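Local atomic coordinates of acyl-[acyl-carrier-protein]--UDP-N-acetylglucosamine O-acyltransferase (Acinetobacter baumannii, PDB entry 4E6U), a protein that probably transfers an acyl chain from acyl carrier protein to UDP-N-acetylglucosamine, an early step in making the lipid A part of lipopolysaccharide. Residues 115-120 and 133-138; 60-65 and 90-95. All blocks are in the same frame, centred on the assembly; numbering follows the deposited sequence.

Contact 1 (115-120 and 133-138); sequences SHNLLM and DHNIFA
The side chains of Asn117 and Asn135 run alongside each other, their amide planes 6° apart. They sit on neighbouring coils of the left-handed parallel beta-helix of the hexapeptide-repeat family. Asn117 OD1 accepts from the backbone N of Asn135 at 2.9 Å. Asn135 ND2 adds a weak bond to the same OD1 at 3.0 Å. Asn117 ND2 is held by Gly132 O. Asn135 OD1 goes on to Val153 N, and its ND2 also reaches Gly150 O.

Ser115 N donates to Asp133 OD1 at 2.8 Å, from above the carboxylate plane. Ser115 OG binds Asn90 N. Backbone hydrogen bonds join the two parallel strands, among them Phe137 N to Leu118 O at 2.9 Å.

The rings of His116 and His134 are nearly parallel, 4° apart, but offset, with little overlap. His116 CB sits over the face of the His134 ring, 3.7 Å from its centroid.

Apolar contacts lie on both sides of the sheet. Leu119 CG meets Phe137 CD2 at 3.9 Å on one side. On the other, Met120 CE touches Ile136 CG2 at 3.8 Å, and Leu118 and Ile136 pack against Gln75 and Leu77 of a second subunit.

The buried asparagine amides are thus tied to neighbouring backbone, which should fix both their rotation and the strand register.

Contact 2 (60-65 and 90-95); sequences QNNEIF and NNNLIR
Asn62 and Asn92 occupy matching places at a corner of successive coils in the left-handed parallel beta-helix of this hexapeptide-repeat family. Their side chains run alongside each other, with amide planes 6° apart. Asn62 OD1 is gripped by two donors of Asn92, the backbone N at 2.9 Å and ND2 at 3.0 Å. Both donors are tilted from the carbonyl plane. Asn62 ND2 is bound by Gly89 O. Asn92 OD1 takes the backbone N of Asn117, and ND2 of Asn92 also binds Gly114 O.

Next to this pair, Gln60 N points almost straight at Asn90 OD1, 2.8 Å away. A water donates to Asn61 O and Asn92 O.

Beyond the corner the chain becomes short parallel strand, a flat side of the beta-helix. Ile94 N bonds Glu63 O at 2.9 Å. Ile64 and Ile94 run alongside each other on the inner face, where Ile64 CG1 and Ile94 CD1 are 4.2 Å apart. Glu63 and Leu93 are on the other face. There Leu93 CD2 lies 3.8 Å from Glu63 OE2, while Glu63 OE1 binds His47 NE2.

Just past the strands Arg95 stacks on Phe65. The guanidinium lies flat over the ring, planes 9° apart, in a cation-pi contact with CZ 3.8 Å from the ring centroid. The Arg95 chain bends at chi2 and again at chi3, which brings CD and NE over the ring. CD makes its own CH-pi contact, 3.5 Å from Phe65 CE1. The amino groups of Arg95 bind carbonyl oxygens of Val73 and Cys74 of a second subunit.

In the fold
Contact 2 comes first along the chain and closes before contact 1 opens. Their centres are about 10 Å apart. Strands 63-64, 93-94, 118-119 and 136-137 follow one another in the same sheet, one side of the beta-helix. The contacts meet where strand 93-94 adjoins strand 118-119. There Leu119 N lies 2.8 Å from Leu93 O, and Asn117 O lies 2.9 Å from Leu93 N, both probable hydrogen bonds. Together the contacts span four neighbouring coils, with an asparagine at the same corner of each. Both also reach the second subunit, so this side of the beta-helix helps to form the three-chain assembly.

Contact 1 (115-120 and 133-138)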
loop_
_atom_site.group_PDB
_atom_site.type_symbol
_atom_site.label_atom_id
_atom_site.label_comp_id
_atom_site.label_asym_id
_atom_site.label_seq_id
_atom_site.Cartn_x
_atom_site.Cartn_y
_atom_site.Cartn_z
ATOM N N SER A 115 -8.431 20.428 -9.792
ATOM C CA SER A 115 -7.167 21.069 -10.138
ATOM C C SER A 115 -6.259 21.278 -8.939
ATOM O O SER A 115 -6.737 21.361 -7.799
ATOM C CB SER A 115 -7.433 22.429 -10.808
ATOM O OG SER A 115 -8.186 22.256 -11.996
ATOM N N HIS A 116 -4.952 21.366 -9.186
ATOM C CA HIS A 116 -3.970 21.674 -8.156
ATOM C C HIS A 116 -3.887 20.614 -7.058
ATOM O O HIS A 116 -3.537 20.919 -5.920
ATOM C CB HIS A 116 -4.215 23.075 -7.553
ATOM C CG HIS A 116 -4.102 24.177 -8.555
ATOM N ND1 HIS A 116 -2.885 24.669 -8.977
ATOM C CD2 HIS A 116 -5.047 24.874 -9.225
ATOM C CE1 HIS A 116 -3.088 25.626 -9.867
ATOM N NE2 HIS A 116 -4.390 25.764 -10.040
ATOM N N ASN A 117 -4.191 19.371 -7.425
ATOM C CA ASN A 117 -4.079 18.257 -6.482
ATOM C C ASN A 117 -2.710 17.613 -6.563
ATOM O O ASN A 117 -2.095 17.604 -7.630
ATOM C CB ASN A 117 -5.163 17.243 -6.792
ATOM C CG ASN A 117 -6.551 17.815 -6.598
ATOM O OD1 ASN A 117 -6.941 18.116 -5.463
ATOM N ND2 ASN A 117 -7.318 17.939 -7.661
ATOM N N LEU A 118 -2.275 17.049 -5.448
ATOM C CA LEU A 118 -1.074 16.207 -5.405
ATOM C C LEU A 118 -1.509 14.818 -4.991
ATOM O O LEU A 118 -2.022 14.625 -3.873
ATOM C CB LEU A 118 -0.060 16.771 -4.419
ATOM C CG LEU A 118 1.119 15.859 -4.059
ATOM C CD1 LEU A 118 1.913 15.403 -5.305
ATOM C CD2 LEU A 118 2.067 16.517 -3.053
ATOM N N LEU A 119 -1.352 13.865 -5.910
ATOM C CA LEU A 119 -1.614 12.450 -5.653
ATOM C C LEU A 119 -0.261 11.783 -5.546
ATOM O O LEU A 119 0.406 11.568 -6.560
ATOM C CB LEU A 119 -2.475 11.826 -6.758
ATOM C CG LEU A 119 -3.981 12.123 -6.739
ATOM C CD1 LEU A 119 -4.244 13.596 -7.014
ATOM C CD2 LEU A 119 -4.715 11.270 -7.758
ATOM N N MET A 120 0.164 11.518 -4.321
ATOM C CA MET A 120 1.469 10.894 -4.106
ATOM C C MET A 120 1.466 9.441 -4.518
ATOM O O MET A 120 0.442 8.882 -4.918
ATOM C CB MET A 120 1.907 11.045 -2.656
ATOM C CG MET A 120 2.219 12.477 -2.303
ATOM S SD MET A 120 2.952 12.575 -0.651
ATOM C CE MET A 120 2.593 14.259 -0.202
ATOM N N ASP A 133 -10.331 20.593 -5.486
ATOM C CA ASP A 133 -9.078 21.264 -5.812
ATOM C C ASP A 133 -8.166 21.353 -4.608
ATOM O O ASP A 133 -8.638 21.370 -3.462
ATOM C CB ASP A 133 -9.357 22.712 -6.244
ATOM C CG ASP A 133 -10.239 22.808 -7.458
ATOM O OD1 ASP A 133 -10.349 21.861 -8.264
ATOM O OD2 ASP A 133 -10.856 23.896 -7.629
ATOM N N HIS A 134 -6.854 21.457 -4.844
ATOM C CA HIS A 134 -5.868 21.756 -3.796
ATOM C C HIS A 134 -5.778 20.703 -2.698
ATOM O O HIS A 134 -5.429 21.009 -1.549
ATOM C CB HIS A 134 -6.089 23.163 -3.170
ATOM C CG HIS A 134 -5.988 24.286 -4.157
ATOM N ND1 HIS A 134 -4.781 24.763 -4.624
ATOM C CD2 HIS A 134 -6.946 25.034 -4.755
ATOM C CE1 HIS A 134 -5.003 25.747 -5.480
ATOM N NE2 HIS A 134 -6.306 25.931 -5.574
ATOM N N ASN A 135 -6.060 19.456 -3.056
ATOM C CA ASN A 135 -5.973 18.367 -2.099
ATOM C C ASN A 135 -4.623 17.671 -2.149
ATOM O O ASN A 135 -3.935 17.732 -3.172
ATOM C CB ASN A 135 -7.067 17.358 -2.377
ATOM C CG ASN A 135 -8.445 17.978 -2.302
ATOM O OD1 ASN A 135 -8.861 18.439 -1.229
ATOM N ND2 ASN A 135 -9.159 17.998 -3.416
ATOM N N ILE A 136 -4.264 17.010 -1.063
ATOM C CA ILE A 136 -3.020 16.241 -0.999
ATOM C C ILE A 136 -3.371 14.862 -0.507
ATOM O O ILE A 136 -3.930 14.705 0.583
ATOM C CB ILE A 136 -1.986 16.865 -0.046
ATOM C CG1 ILE A 136 -1.568 18.261 -0.526
ATOM C CG2 ILE A 136 -0.775 15.911 0.115
ATOM C CD1 ILE A 136 -0.707 19.035 0.468
ATOM N N PHE A 137 -3.051 13.851 -1.309
ATOM C CA PHE A 137 -3.189 12.448 -0.928
ATOM C C PHE A 137 -1.788 11.904 -0.754
ATOM O O PHE A 137 -1.025 11.838 -1.723
ATOM C CB PHE A 137 -3.915 11.665 -2.013
ATOM C CG PHE A 137 -5.265 12.214 -2.359
ATOM C CD1 PHE A 137 -6.405 11.744 -1.710
ATOM C CD2 PHE A 137 -5.392 13.225 -3.300
ATOM C CE1 PHE A 137 -7.649 12.247 -2.023
ATOM C CE2 PHE A 137 -6.625 13.729 -3.635
ATOM C CZ PHE A 137 -7.769 13.241 -2.991
ATOM N N ALA A 138 -1.428 11.548 0.468
ATOM C CA ALA A 138 -0.110 10.992 0.732
ATOM C C ALA A 138 0.001 9.563 0.218
ATOM O O ALA A 138 -0.951 8.988 -0.308
ATOM C CB ALA A 138 0.233 11.081 2.212
HETATM O O HOH W 1 -10.884 22.287 -11.548
HETATM O O HOH W 2 -2.212 20.128 -3.487
#

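Contact 2 (60-65 and 90-95)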
loop_
_atom_site.group_PDB
_atom_site.type_symbol
_atom_site.label_atom_id
_atom_site.label_comp_id
_atom_site.label_asym_id
_atom_site.label_seq_id
_atom_site.Cartn_x
_atom_site.Cartn_y
_atom_site.Cartn_z
ATOM N N GLN A 60 -4.989 21.074 -18.389
ATOM C CA GLN A 60 -3.741 21.718 -18.745
ATOM C C GLN A 60 -2.732 21.619 -17.632
ATOM O O GLN A 60 -3.088 21.609 -16.450
ATOM C CB GLN A 60 -3.996 23.204 -19.032
ATOM C CG GLN A 60 -4.921 23.435 -20.232
ATOM C CD GLN A 60 -5.083 24.903 -20.617
ATOM O OE1 GLN A 60 -5.527 25.206 -21.725
ATOM N NE2 GLN A 60 -4.733 25.807 -19.718
ATOM N N ASN A 61 -1.458 21.541 -18.014
ATOM C CA ASN A 61 -0.354 21.637 -17.063
ATOM C C ASN A 61 -0.334 20.583 -15.954
ATOM O O ASN A 61 0.166 20.836 -14.855
ATOM C CB ASN A 61 -0.245 23.063 -16.483
ATOM C CG ASN A 61 -0.012 24.097 -17.566
ATOM O OD1 ASN A 61 0.869 23.938 -18.399
ATOM N ND2 ASN A 61 -0.821 25.141 -17.568
ATOM N N ASN A 62 -0.841 19.389 -16.278
ATOM C CA ASN A 62 -0.717 18.239 -15.381
ATOM C C ASN A 62 0.631 17.585 -15.565
ATOM O O ASN A 62 1.274 17.754 -16.600
ATOM C CB ASN A 62 -1.839 17.256 -15.694
ATOM C CG ASN A 62 -3.200 17.832 -15.352
ATOM O OD1 ASN A 62 -3.531 17.979 -14.177
ATOM N ND2 ASN A 62 -3.983 18.176 -16.354
ATOM N N GLU A 63 1.041 16.821 -14.575
ATOM C CA GLU A 63 2.229 16.014 -14.702
ATOM C C GLU A 63 1.911 14.652 -14.138
ATOM O O GLU A 63 1.484 14.525 -12.970
ATOM C CB GLU A 63 3.406 16.659 -13.988
ATOM C CG GLU A 63 4.724 15.937 -14.246
ATOM C CD GLU A 63 5.947 16.652 -13.689
ATOM O OE1 GLU A 63 7.075 16.161 -13.932
ATOM O OE2 GLU A 63 5.800 17.687 -12.978
ATOM N N ILE A 64 2.160 13.641 -14.964
ATOM C CA ILE A 64 1.834 12.244 -14.631
ATOM C C ILE A 64 3.101 11.409 -14.766
ATOM O O ILE A 64 3.723 11.392 -15.838
ATOM C CB ILE A 64 0.739 11.678 -15.546
ATOM C CG1 ILE A 64 -0.489 12.613 -15.567
ATOM C CG2 ILE A 64 0.352 10.262 -15.095
ATOM C CD1 ILE A 64 -1.664 12.146 -16.439
ATOM N N PHE A 65 3.466 10.721 -13.690
ATOM C CA PHE A 65 4.728 9.984 -13.613
ATOM C C PHE A 65 4.575 8.512 -13.999
ATOM O O PHE A 65 3.460 7.965 -14.141
ATOM C CB PHE A 65 5.297 10.093 -12.196
ATOM C CG PHE A 65 5.889 11.440 -11.880
ATOM C CD1 PHE A 65 5.070 12.546 -11.656
ATOM C CD2 PHE A 65 7.263 11.588 -11.779
ATOM C CE1 PHE A 65 5.619 13.807 -11.341
ATOM C CE2 PHE A 65 7.826 12.842 -11.481
ATOM C CZ PHE A 65 6.987 13.954 -11.253
ATOM N N ASN A 90 -6.751 20.749 -14.035
ATOM C CA ASN A 90 -5.493 21.377 -14.399
ATOM C C ASN A 90 -4.496 21.346 -13.265
ATOM O O ASN A 90 -4.877 21.343 -12.098
ATOM C CB ASN A 90 -5.746 22.848 -14.747
ATOM C CG ASN A 90 -6.853 23.019 -15.736
ATOM O OD1 ASN A 90 -6.897 22.372 -16.770
ATOM N ND2 ASN A 90 -7.782 23.928 -15.416
ATOM N N ASN A 91 -3.209 21.348 -13.600
ATOM C CA ASN A 91 -2.161 21.570 -12.619
ATOM C C ASN A 91 -2.098 20.529 -11.502
ATOM O O ASN A 91 -1.728 20.834 -10.370
ATOM C CB ASN A 91 -2.236 22.993 -12.023
ATOM C CG ASN A 91 -1.995 24.079 -13.056
ATOM O OD1 ASN A 91 -2.914 24.498 -13.755
ATOM N ND2 ASN A 91 -0.775 24.539 -13.144
ATOM N N ASN A 92 -2.440 19.294 -11.852
ATOM C CA ASN A 92 -2.334 18.184 -10.912
ATOM C C ASN A 92 -1.009 17.488 -11.049
ATOM O O ASN A 92 -0.404 17.501 -12.123
ATOM C CB ASN A 92 -3.445 17.180 -11.157
ATOM C CG ASN A 92 -4.819 17.790 -10.931
ATOM O OD1 ASN A 92 -5.205 18.081 -9.784
ATOM N ND2 ASN A 92 -5.573 17.982 -12.000
ATOM N N LEU A 93 -0.587 16.876 -9.958
ATOM C CA LEU A 93 0.610 16.036 -9.919
ATOM C C LEU A 93 0.145 14.639 -9.570
ATOM O O LEU A 93 -0.430 14.432 -8.498
ATOM C CB LEU A 93 1.570 16.533 -8.853
ATOM C CG LEU A 93 2.195 17.907 -9.115
ATOM C CD1 LEU A 93 2.905 18.428 -7.877
ATOM C CD2 LEU A 93 3.151 17.891 -10.305
ATOM N N ILE A 94 0.358 13.699 -10.485
ATOM C CA ILE A 94 -0.038 12.304 -10.296
ATOM C C ILE A 94 1.237 11.471 -10.308
ATOM O O ILE A 94 1.877 11.306 -11.352
ATOM C CB ILE A 94 -1.045 11.873 -11.383
ATOM C CG1 ILE A 94 -2.331 12.724 -11.279
ATOM C CG2 ILE A 94 -1.369 10.382 -11.262
ATOM C CD1 ILE A 94 -3.289 12.603 -12.446
ATOM N N ARG A 95 1.631 11.000 -9.136
ATOM C CA ARG A 95 2.918 10.344 -8.978
ATOM C C ARG A 95 2.892 8.863 -9.380
ATOM O O ARG A 95 1.862 8.298 -9.795
ATOM C CB ARG A 95 3.386 10.520 -7.537
ATOM C CG ARG A 95 3.641 12.001 -7.159
ATOM C CD ARG A 95 4.616 12.694 -8.141
ATOM N NE ARG A 95 5.861 11.937 -8.189
ATOM C CZ ARG A 95 7.061 12.364 -7.810
ATOM N NH1 ARG A 95 7.260 13.623 -7.414
ATOM N NH2 ARG A 95 8.085 11.518 -7.865
HETATM O O HOH W 3 1.404 19.814 -12.629
HETATM O O HOH W 4 -2.903 25.710 -15.969
#